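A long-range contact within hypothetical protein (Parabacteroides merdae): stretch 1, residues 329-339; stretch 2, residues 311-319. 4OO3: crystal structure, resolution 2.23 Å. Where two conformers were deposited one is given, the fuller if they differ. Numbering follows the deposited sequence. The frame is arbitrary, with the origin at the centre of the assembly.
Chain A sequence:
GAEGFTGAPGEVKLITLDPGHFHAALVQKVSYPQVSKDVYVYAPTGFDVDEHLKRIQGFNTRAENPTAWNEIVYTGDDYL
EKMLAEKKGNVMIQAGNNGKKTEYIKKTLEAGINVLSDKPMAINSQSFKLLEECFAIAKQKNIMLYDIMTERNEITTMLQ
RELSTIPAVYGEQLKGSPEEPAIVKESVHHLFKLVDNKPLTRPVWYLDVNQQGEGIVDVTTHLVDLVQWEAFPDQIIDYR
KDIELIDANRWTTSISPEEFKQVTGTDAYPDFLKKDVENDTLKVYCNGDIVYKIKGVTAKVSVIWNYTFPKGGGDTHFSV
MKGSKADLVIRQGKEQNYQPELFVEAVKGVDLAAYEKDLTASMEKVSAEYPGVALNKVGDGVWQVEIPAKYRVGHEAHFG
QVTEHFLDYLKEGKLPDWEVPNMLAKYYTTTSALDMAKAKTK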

ATOM      1  N   VAL A 329      12.042  -0.481  16.644  1.00 33.91           N
ATOM      2  CA  VAL A 329      12.798  -0.978  15.496  1.00 34.00           C
ATOM      3  C   VAL A 329      12.149  -2.232  14.931  1.00 33.48           C
ATOM      4  O   VAL A 329      11.864  -3.172  15.672  1.00 34.52           O
ATOM      5  CB  VAL A 329      14.260  -1.303  15.904  1.00 34.82           C
ATOM      6  CG1 VAL A 329      15.031  -1.962  14.757  1.00 35.45           C
ATOM      7  CG2 VAL A 329      14.967  -0.041  16.371  1.00 34.34           C
ATOM      8  N   ILE A 330      11.917  -2.232  13.621  1.00 33.20           N
ATOM      9  CA  ILE A 330      11.505  -3.428  12.905  1.00 34.07           C
ATOM     10  C   ILE A 330      12.719  -3.979  12.179  1.00 35.88           C
ATOM     11  O   ILE A 330      13.428  -3.236  11.502  1.00 32.82           O
ATOM     12  CB  ILE A 330      10.445  -3.146  11.831  1.00 33.32           C
ATOM     13  CG1 ILE A 330       9.209  -2.466  12.427  1.00 34.40           C
ATOM     14  CG2 ILE A 330      10.050  -4.437  11.128  1.00 33.67           C
ATOM     15  CD1 ILE A 330       8.402  -3.350  13.344  1.00 35.94           C
ATOM     16  N   ARG A 331      12.953  -5.278  12.335  1.00 38.24           N
ATOM     17  CA  ARG A 331      13.898  -6.002  11.501  1.00 38.13           C
ATOM     18  C   ARG A 331      13.154  -7.095  10.763  1.00 39.35           C
ATOM     19  O   ARG A 331      12.302  -7.784  11.338  1.00 39.14           O
ATOM     20  CB  ARG A 331      15.013  -6.608  12.335  1.00 39.87           C
ATOM     21  CG  ARG A 331      15.926  -5.579  12.979  1.00 40.53           C
ATOM     22  CD  ARG A 331      16.874  -6.240  13.963  1.00 43.24           C
ATOM     23  NE  ARG A 331      17.066  -5.406  15.143  1.00 46.48           N
ATOM     24  CZ  ARG A 331      17.856  -4.341  15.198  1.00 47.64           C
ATOM     25  NH1 ARG A 331      18.553  -3.955  14.137  1.00 52.43           N
ATOM     26  NH2 ARG A 331      17.947  -3.653  16.327  1.00 48.57           N
ATOM     27  N   GLN A 332      13.464  -7.224   9.477  1.00 40.91           N
ATOM     28  CA  GLN A 332      12.897  -8.261   8.631  1.00 38.74           C
ATOM     29  C   GLN A 332      13.950  -8.666   7.604  1.00 38.13           C
ATOM     30  O   GLN A 332      13.958  -8.190   6.470  1.00 34.05           O
ATOM     31  CB  GLN A 332      11.628  -7.760   7.955  1.00 38.01           C
ATOM     32  CG  GLN A 332      10.934  -8.811   7.113  1.00 38.92           C
ATOM     33  CD  GLN A 332       9.879  -8.212   6.222  1.00 38.59           C
ATOM     34  OE1 GLN A 332       8.895  -7.652   6.703  1.00 35.78           O
ATOM     35  NE2 GLN A 332      10.078  -8.320   4.912  1.00 40.14           N
ATOM     36  N   GLY A 333      14.857  -9.532   8.036  1.00 41.37           N
ATOM     37  CA  GLY A 333      15.948 -10.008   7.203  1.00 43.25           C
ATOM     38  C   GLY A 333      16.115 -11.497   7.378  1.00 45.38           C
ATOM     39  O   GLY A 333      15.216 -12.166   7.893  1.00 42.45           O
ATOM     40  N   LYS A 334      17.269 -12.005   6.940  1.00 51.14           N
ATOM     41  CA  LYS A 334      17.615 -13.435   7.043  1.00 55.94           C
ATOM     42  C   LYS A 334      17.449 -13.913   8.483  1.00 53.11           C
ATOM     43  O   LYS A 334      16.789 -14.919   8.744  1.00 50.63           O
ATOM     44  CB  LYS A 334      19.068 -13.662   6.592  1.00 60.86           C
ATOM     45  CG  LYS A 334      19.452 -15.109   6.296  1.00 67.60           C
ATOM     46  CD  LYS A 334      19.366 -15.418   4.806  1.00 77.38           C
ATOM     47  CE  LYS A 334      20.173 -16.648   4.418  1.00 86.51           C
ATOM     48  NZ  LYS A 334      19.530 -17.918   4.857  1.00 91.63           N
ATOM     49  N   GLU A 335      18.047 -13.158   9.401  1.00 53.02           N
ATOM     50  CA  GLU A 335      17.969 -13.403  10.839  1.00 56.18           C
ATOM     51  C   GLU A 335      16.557 -13.704  11.341  1.00 52.82           C
ATOM     52  O   GLU A 335      16.378 -14.567  12.196  1.00 50.74           O
ATOM     53  CB  GLU A 335      18.518 -12.190  11.590  1.00 62.06           C
ATOM     54  CG  GLU A 335      20.035 -12.101  11.595  1.00 68.20           C
ATOM     55  CD  GLU A 335      20.666 -12.881  12.732  1.00 78.26           C
ATOM     56  OE1 GLU A 335      19.974 -13.735  13.328  1.00 85.07           O
ATOM     57  OE2 GLU A 335      21.853 -12.632  13.035  1.00 84.65           O
ATOM     58  N   GLN A 336      15.562 -12.996  10.807  1.00 49.70           N
ATOM     59  CA  GLN A 336      14.179 -13.133  11.262  1.00 46.67           C
ATOM     60  C   GLN A 336      13.352 -14.020  10.338  1.00 48.51           C
ATOM     61  O   GLN A 336      12.126 -14.055  10.446  1.00 46.15           O
ATOM     62  CB  GLN A 336      13.515 -11.754  11.376  1.00 45.51           C
ATOM     63  CG  GLN A 336      14.168 -10.820  12.391  1.00 45.09           C
ATOM     64  CD  GLN A 336      15.418 -10.140  11.867  1.00 45.98           C
ATOM     65  OE1 GLN A 336      15.541  -9.878  10.673  1.00 49.13           O
ATOM     66  NE2 GLN A 336      16.353  -9.853  12.760  1.00 47.64           N
ATOM     67  N   ASN A 337      14.017 -14.737   9.433  1.00 53.60           N
ATOM     68  CA  ASN A 337      13.333 -15.583   8.452  1.00 54.55           C
ATOM     69  C   ASN A 337      12.386 -14.758   7.560  1.00 51.82           C
ATOM     70  O   ASN A 337      11.326 -15.232   7.138  1.00 48.42           O
ATOM     71  CB  ASN A 337      12.587 -16.709   9.174  1.00 58.65           C
ATOM     72  CG  ASN A 337      12.568 -17.999   8.382  1.00 63.02           C
ATOM     73  OD1 ASN A 337      12.027 -18.059   7.276  1.00 60.82           O
ATOM     74  ND2 ASN A 337      13.161 -19.044   8.947  1.00 65.73           N
ATOM     75  N   TYR A 338      12.790 -13.515   7.293  1.00 48.89           N
ATOM     76  CA  TYR A 338      12.029 -12.574   6.467  1.00 47.10           C
ATOM     77  C   TYR A 338      10.590 -12.355   6.951  1.00 44.33           C
ATOM     78  O   TYR A 338       9.698 -12.065   6.161  1.00 44.80           O
ATOM     79  CB  TYR A 338      12.102 -12.994   4.993  1.00 47.42           C
ATOM     80  CG  TYR A 338      13.540 -13.113   4.531  1.00 49.63           C
ATOM     81  CD1 TYR A 338      14.304 -11.972   4.293  1.00 49.07           C
ATOM     82  CD2 TYR A 338      14.154 -14.357   4.384  1.00 50.53           C
ATOM     83  CE1 TYR A 338      15.623 -12.063   3.896  1.00 50.43           C
ATOM     84  CE2 TYR A 338      15.482 -14.457   3.985  1.00 53.14           C
ATOM     85  CZ  TYR A 338      16.210 -13.304   3.741  1.00 53.13           C
ATOM     86  OH  TYR A 338      17.527 -13.367   3.350  1.00 51.43           O
ATOM     87  N   GLN A 339      10.400 -12.482   8.265  1.00 41.95           N
ATOM     88  CA  GLN A 339       9.155 -12.154   8.945  1.00 39.98           C
ATOM     89  C   GLN A 339       9.442 -10.991   9.892  1.00 38.98           C
ATOM     90  O   GLN A 339      10.372 -11.072  10.694  1.00 42.04           O
ATOM     91  CB  GLN A 339       8.639 -13.358   9.735  1.00 40.79           C
ATOM     92  CG  GLN A 339       7.770 -12.984  10.924  1.00 42.89           C
ATOM     93  CD  GLN A 339       6.988 -14.151  11.478  1.00 44.65           C
ATOM     94  OE1 GLN A 339       7.267 -14.634  12.576  1.00 46.84           O
ATOM     95  NE2 GLN A 339       6.000 -14.607  10.726  1.00 44.73           N
TER
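Stretch 2, residues 311-319: KGGGDTHFS

Stretch 2 approaches as a loop, Lys311 to Asp315, and becomes a strand from Thr316 to Ser319 that lies antiparallel beside the strand Val329 to Gln332. The N-to-C directions differ by 165° (signed crossing angle -165°), and the two axes come within 4.9 Å. The register is simple: Ile330 faces Ser319, Arg331 faces Phe318 and Gln332 faces His317, with CA-CA distances of 5.1 Å for Ile330 and Ser319, 4.9 Å for Arg331 and Phe318, and 4.9 Å for Gln332 and His317.

The backbone polar groups are satisfied in the usual antiparallel alternation. At the first hydrogen-bonded pair, Ile330 N donates to Ser319 O at 3.0 Å and Ser319 N returns the bond to Ile330 O at 3.2 Å, both with good angles. At the second, His317 N gives a sound bond to Gln332 O at 3.0 Å, whereas the reverse bond, Gln332 N to His317 O, is weak despite its 2.9 Å length, because its N-H...acceptor angle is only 116°. Between these pairs Arg331 and Phe318 form the non-hydrogen-bonded pair. The carbonyls also accept CA-H contacts: Phe318 CA lies 3.4 Å from Ile330 O, Thr316 CA 3.1 Å from Gln332 O, and Val329 CA 3.3 Å from Ser319 O.

Side chains divide between the two faces of the sheet. Ile330, Gln332, His317 and Ser319 share one; there Ile330 CG1 comes within 3.2 Å of Ser319 OG, and Ile330 CG2 meets the edge of the His317 ring, 4.1 Å from His317 CD2. Arg331 and Phe318 occupy the other, where Arg331 NH1 is 4.3 Å from Phe318 CE1. The Phe318 ring also reaches Val329, with Val329 CG1 and Phe318 CE1 3.9 Å apart.

Just before the strand begins, a side chain takes over from the backbone ladder. Gln332, with chi1 and chi2 both t, reaches out from the face it shares with His317, so that Gln332 NE2 donates to Asp315 O at 2.9 Å and 152°. One residue thus serves stretch 2 through main chain and side chain alike: its main chain pairs with His317 in the strand, its amide with Asp315 in the loop before it. His317 ND1 and Asp315 OD1 find their hydrogen bonds elsewhere in the structure.

Beyond Gln332, stretch 1 folds back on itself. Gly333 O accepts from both Gln336 N (3.0 Å) and Tyr338 N (2.8 Å), Gly333 N donates to Gln336 OE1 at 2.7 Å, and a type I' turn from Gln336 to Gln339 helps bring Tyr338 round to the incoming loop. One face of the Tyr338 ring lies against Gly313 and Gly314: Gly314 CA sits 4.0 Å from the Tyr338 ring centroid, only 9° off the normal, a CH-pi contact, while Thr316 CG2 approaches the ring edge, 3.6 Å from Tyr338 CE1. The absence of a side chain at Gly314 matters twice, since a CB would lie 3.1 Å from Tyr338 CG and would jam against the preceding carbonyl. Gly312, poorly ordered, has a positive phi that favours glycine; its carbonyl O receives only a weak bond from Lys334 NZ at 3.2 Å.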

ATOM      1  N   LYS A 311      17.965 -18.278  -3.244  1.00 83.90           N
ATOM      2  CA  LYS A 311      17.236 -19.259  -2.437  1.00 84.44           C
ATOM      3  C   LYS A 311      17.595 -19.051  -0.970  1.00 87.45           C
ATOM      4  O   LYS A 311      18.736 -18.699  -0.650  1.00 82.28           O
ATOM      5  CB  LYS A 311      17.580 -20.686  -2.867  1.00 84.99           C
ATOM      6  N   GLY A 312      16.623 -19.244  -0.081  1.00 87.49           N
ATOM      7  CA  GLY A 312      16.811 -18.908   1.333  1.00 88.50           C
ATOM      8  C   GLY A 312      16.964 -17.405   1.524  1.00 82.17           C
ATOM      9  O   GLY A 312      17.732 -16.944   2.375  1.00 77.09           O
ATOM     10  N   GLY A 313      16.242 -16.648   0.702  1.00 73.18           N
ATOM     11  CA  GLY A 313      16.262 -15.193   0.739  1.00 64.84           C
ATOM     12  C   GLY A 313      14.835 -14.698   0.772  1.00 60.83           C
ATOM     13  O   GLY A 313      13.910 -15.465   1.061  1.00 57.75           O
ATOM     14  N   GLY A 314      14.645 -13.419   0.472  1.00 58.24           N
ATOM     15  CA  GLY A 314      13.303 -12.848   0.447  1.00 52.82           C
ATOM     16  C   GLY A 314      13.265 -11.335   0.533  1.00 48.37           C
ATOM     17  O   GLY A 314      14.303 -10.672   0.536  1.00 46.22           O
ATOM     18  N   ASP A 315      12.050 -10.797   0.604  1.00 44.69           N
ATOM     19  CA  ASP A 315      11.843  -9.365   0.748  1.00 42.80           C
ATOM     20  C   ASP A 315      12.272  -8.928   2.137  1.00 43.05           C
ATOM     21  O   ASP A 315      11.934  -9.577   3.124  1.00 42.38           O
ATOM     22  CB  ASP A 315      10.373  -9.015   0.527  1.00 41.64           C
ATOM     23  CG  ASP A 315       9.911  -9.307  -0.886  1.00 43.26           C
ATOM     24  OD1 ASP A 315      10.744  -9.632  -1.760  1.00 46.09           O
ATOM     25  OD2 ASP A 315       8.701  -9.211  -1.133  1.00 46.31           O
ATOM     26  N   THR A 316      13.024  -7.832   2.210  1.00 43.21           N
ATOM     27  CA  THR A 316      13.516  -7.321   3.485  1.00 40.69           C
ATOM     28  C   THR A 316      12.874  -5.986   3.853  1.00 42.60           C
ATOM     29  O   THR A 316      12.364  -5.262   2.992  1.00 40.32           O
ATOM     30  CB  THR A 316      15.054  -7.178   3.484  1.00 41.62           C
ATOM     31  OG1 THR A 316      15.462  -6.182   2.542  1.00 38.95           O
ATOM     32  CG2 THR A 316      15.709  -8.503   3.124  1.00 42.91           C
ATOM     33  N   HIS A 317      12.893  -5.676   5.147  1.00 44.28           N
ATOM     34  CA  HIS A 317      12.428  -4.383   5.646  1.00 41.45           C
ATOM     35  C   HIS A 317      13.096  -4.030   6.967  1.00 39.30           C
ATOM     36  O   HIS A 317      13.228  -4.876   7.852  1.00 40.10           O
ATOM     37  CB  HIS A 317      10.906  -4.362   5.824  1.00 40.87           C
ATOM     38  CG  HIS A 317      10.365  -3.026   6.238  1.00 37.62           C
ATOM     39  ND1 HIS A 317      10.081  -2.026   5.335  1.00 37.24           N
ATOM     40  CD2 HIS A 317      10.077  -2.520   7.460  1.00 37.80           C
ATOM     41  CE1 HIS A 317       9.634  -0.964   5.981  1.00 38.34           C
ATOM     42  NE2 HIS A 317       9.624  -1.237   7.271  1.00 38.12           N
ATOM     43  N   PHE A 318      13.534  -2.780   7.070  1.00 38.23           N
ATOM     44  CA  PHE A 318      14.114  -2.237   8.302  0.50 39.55           C
ATOM     45  C   PHE A 318      13.534  -0.863   8.533  1.00 39.93           C
ATOM     46  O   PHE A 318      13.421  -0.074   7.594  1.00 43.04           O
ATOM     47  CB  PHE A 318      15.640  -2.118   8.211  0.50 39.23           C
ATOM     48  CG  PHE A 318      16.256  -1.232   9.279  0.50 37.97           C
ATOM     49  CD1 PHE A 318      16.471  -1.711  10.562  0.50 37.28           C
ATOM     50  CD2 PHE A 318      16.624   0.077   8.993  0.50 37.71           C
ATOM     51  CE1 PHE A 318      17.038  -0.909  11.535  0.50 36.28           C
ATOM     52  CE2 PHE A 318      17.187   0.883   9.961  0.50 36.83           C
ATOM     53  CZ  PHE A 318      17.398   0.386  11.233  0.50 36.54           C
ATOM     54  N   SER A 319      13.168  -0.576   9.779  1.00 39.78           N
ATOM     55  CA  SER A 319      12.657   0.738  10.137  1.00 37.76           C
ATOM     56  C   SER A 319      13.003   1.125  11.564  1.00 38.99           C
ATOM     57  O   SER A 319      13.186   0.265  12.439  1.00 38.38           O
ATOM     58  CB  SER A 319      11.142   0.803   9.944  1.00 37.70           C
ATOM     59  OG  SER A 319      10.469  -0.036  10.862  1.00 38.14           O
TER